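Local coordinates for nucleoprotein (Sendai virus, PDB 6M7D) that forms the helical nucleocapsid by coating the viral RNA, one subunit per six nucleotides, shielding the genome from nucleases and presenting it as template for transcription and replication, at residues A[110-115]-A[130-135]. Sequence-based numbering, arbitrary orientation.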
loop_
_atom_site.group_PDB
_atom_site.type_symbol
_atom_site.label_atom_id
_atom_site.label_comp_id
_atom_site.label_asym_id
_atom_site.label_seq_id
_atom_site.Cartn_x
_atom_site.Cartn_y
_atom_site.Cartn_z
ATOM N N PRO A 110 -12.182 -38.883 -0.937
ATOM C CA PRO A 110 -11.241 -40.008 -0.927
ATOM C C PRO A 110 -11.453 -40.922 -2.143
ATOM O O PRO A 110 -10.479 -41.400 -2.695
ATOM C CB PRO A 110 -11.579 -40.758 0.371
ATOM C CG PRO A 110 -13.004 -40.352 0.676
ATOM C CD PRO A 110 -13.107 -38.920 0.197
ATOM N N LYS A 111 -12.718 -41.137 -2.515
ATOM C CA LYS A 111 -13.091 -42.017 -3.655
ATOM C C LYS A 111 -12.519 -41.465 -4.967
ATOM O O LYS A 111 -12.013 -42.274 -5.769
ATOM C CB LYS A 111 -14.616 -42.122 -3.753
ATOM C CG LYS A 111 -15.309 -42.729 -2.541
ATOM C CD LYS A 111 -16.808 -42.855 -2.711
ATOM C CE LYS A 111 -17.494 -43.460 -1.505
ATOM N NZ LYS A 111 -18.958 -43.577 -1.708
ATOM N N ARG A 112 -12.558 -40.142 -5.158
ATOM C CA ARG A 112 -12.068 -39.537 -6.426
ATOM C C ARG A 112 -10.573 -39.212 -6.335
ATOM O O ARG A 112 -10.195 -38.377 -5.491
ATOM C CB ARG A 112 -12.847 -38.256 -6.741
ATOM C CG ARG A 112 -12.006 -37.180 -7.415
ATOM C CD ARG A 112 -12.756 -35.880 -7.626
ATOM N NE ARG A 112 -13.650 -35.939 -8.772
ATOM C CZ ARG A 112 -13.301 -35.618 -10.011
ATOM N NH1 ARG A 112 -12.070 -35.211 -10.269
ATOM N NH2 ARG A 112 -14.183 -35.704 -10.990
ATOM N N THR A 113 -9.768 -39.864 -7.179
ATOM C CA THR A 113 -8.302 -39.626 -7.265
ATOM C C THR A 113 -7.981 -38.992 -8.624
ATOM O O THR A 113 -6.784 -38.847 -8.940
ATOM C CB THR A 113 -7.522 -40.932 -7.075
ATOM O OG1 THR A 113 -6.133 -40.637 -7.216
ATOM C CG2 THR A 113 -7.919 -42.003 -8.067
ATOM N N LYS A 114 -9.020 -38.615 -9.378
ATOM C CA LYS A 114 -8.868 -38.041 -10.743
ATOM C C LYS A 114 -8.084 -36.724 -10.699
ATOM O O LYS A 114 -7.195 -36.548 -11.555
ATOM C CB LYS A 114 -10.251 -37.820 -11.365
ATOM C CG LYS A 114 -11.144 -39.053 -11.414
ATOM C CD LYS A 114 -12.542 -38.763 -11.915
ATOM C CE LYS A 114 -13.448 -39.975 -11.872
ATOM N NZ LYS A 114 -14.828 -39.644 -12.299
ATOM N N THR A 115 -8.369 -35.857 -9.723
ATOM C CA THR A 115 -7.652 -34.554 -9.638
ATOM C C THR A 115 -7.130 -34.340 -8.214
ATOM O O THR A 115 -7.638 -33.429 -7.529
ATOM C CB THR A 115 -8.562 -33.396 -10.063
ATOM O OG1 THR A 115 -9.719 -33.412 -9.227
ATOM C CG2 THR A 115 -8.980 -33.475 -11.515
ATOM N N THR A 130 -13.936 -27.471 -14.569
ATOM C CA THR A 130 -13.265 -26.480 -13.735
ATOM C C THR A 130 -12.212 -27.137 -12.859
ATOM O O THR A 130 -11.145 -26.563 -12.618
ATOM C CB THR A 130 -14.290 -25.741 -12.874
ATOM O OG1 THR A 130 -15.229 -25.067 -13.718
ATOM C CG2 THR A 130 -13.608 -24.722 -11.980
ATOM N N THR A 131 -12.483 -28.354 -12.393
ATOM C CA THR A 131 -11.547 -29.033 -11.507
ATOM C C THR A 131 -10.280 -29.444 -12.244
ATOM O O THR A 131 -9.177 -29.308 -11.708
ATOM C CB THR A 131 -12.216 -30.247 -10.872
ATOM O OG1 THR A 131 -13.460 -29.846 -10.286
ATOM C CG2 THR A 131 -11.333 -30.816 -9.798
ATOM N N GLU A 132 -10.409 -29.961 -13.468
ATOM C CA GLU A 132 -9.210 -30.274 -14.236
ATOM C C GLU A 132 -8.471 -29.014 -14.654
ATOM O O GLU A 132 -7.245 -29.036 -14.790
ATOM C CB GLU A 132 -9.545 -31.115 -15.469
ATOM C CG GLU A 132 -10.688 -32.087 -15.292
ATOM C CD GLU A 132 -10.253 -33.394 -14.660
ATOM O OE1 GLU A 132 -9.094 -33.805 -14.874
ATOM O OE2 GLU A 132 -11.073 -34.010 -13.946
ATOM N N TRP A 133 -9.192 -27.912 -14.865
ATOM C CA TRP A 133 -8.519 -26.658 -15.184
ATOM C C TRP A 133 -7.731 -26.138 -13.989
ATOM O O TRP A 133 -6.620 -25.619 -14.146
ATOM C CB TRP A 133 -9.542 -25.623 -15.647
ATOM C CG TRP A 133 -9.107 -24.214 -15.433
ATOM C CD1 TRP A 133 -8.011 -23.606 -15.966
ATOM C CD2 TRP A 133 -9.763 -23.228 -14.633
ATOM N NE1 TRP A 133 -7.941 -22.304 -15.542
ATOM C CE2 TRP A 133 -9.007 -22.048 -14.721
ATOM C CE3 TRP A 133 -10.916 -23.230 -13.847
ATOM C CZ2 TRP A 133 -9.366 -20.882 -14.056
ATOM C CZ3 TRP A 133 -11.269 -22.073 -13.188
ATOM C CH2 TRP A 133 -10.498 -20.915 -13.296
ATOM N N LEU A 134 -8.282 -26.287 -12.785
ATOM C CA LEU A 134 -7.688 -25.694 -11.595
ATOM C C LEU A 134 -6.583 -26.566 -11.014
ATOM O O LEU A 134 -5.544 -26.050 -10.592
ATOM C CB LEU A 134 -8.778 -25.443 -10.558
ATOM C CG LEU A 134 -8.394 -24.990 -9.154
ATOM C CD1 LEU A 134 -7.510 -23.767 -9.198
ATOM C CD2 LEU A 134 -9.649 -24.698 -8.377
ATOM N N PHE A 135 -6.780 -27.881 -10.980
ATOM C CA PHE A 135 -5.820 -28.799 -10.387
ATOM C C PHE A 135 -5.070 -29.618 -11.425
ATOM O O PHE A 135 -4.473 -30.641 -11.080
ATOM C CB PHE A 135 -6.522 -29.725 -9.395
ATOM C CG PHE A 135 -7.122 -29.008 -8.233
ATOM C CD1 PHE A 135 -6.317 -28.464 -7.254
ATOM C CD2 PHE A 135 -8.490 -28.864 -8.124
ATOM C CE1 PHE A 135 -6.863 -27.795 -6.188
ATOM C CE2 PHE A 135 -9.039 -28.197 -7.057
ATOM C CZ PHE A 135 -8.222 -27.662 -6.088
#
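Thr115 sets OG1 between its own backbone N and carbonyl carbon (chi1 57°), which leaves CG2 anti to the carbonyl carbon, and its CB points toward helix 129-135. Thr131 has OG1 beside its backbone N and so CG2 anti to that N; this methyl meets Thr115 OG1 at 3.1 Å, the two side chains crossing at about a right angle. Glu132, bent at chi2 and long enough to bring its carboxylate back from the exposed side of the helix, places OE2 3.3 Å from Thr115 CG2. A small, branched threonine fits this crowded, buried site, and its hydroxyl accepts a weak hydrogen bond from Arg112 NH1 (3.1 Å to Thr115 OG1) within the loop. The chain of Arg112 is bent at chi3 (-79°), and NH1 also forms a long salt bridge with Glu132 OE2 (4.0 Å), which lies at the guanidinium edge, the two planes 59° apart. Its stronger salt bridge joins NH2 to Glu128 OE2, so this long, flexible residue reaches two acids through separate nitrogens. Thr131 OG1 is hydrogen-bonded to Tyr127 O and Val120 N, tying the helix start to strand 118-122. Phe135 rests CB near Thr115 CB and stacks its ring with Phe118. The contact thus joins the loop between strands 99-108 and 118-122 to helix 129-135, whose Leu134 packs on both strands and on helices 47-62 and 68-80.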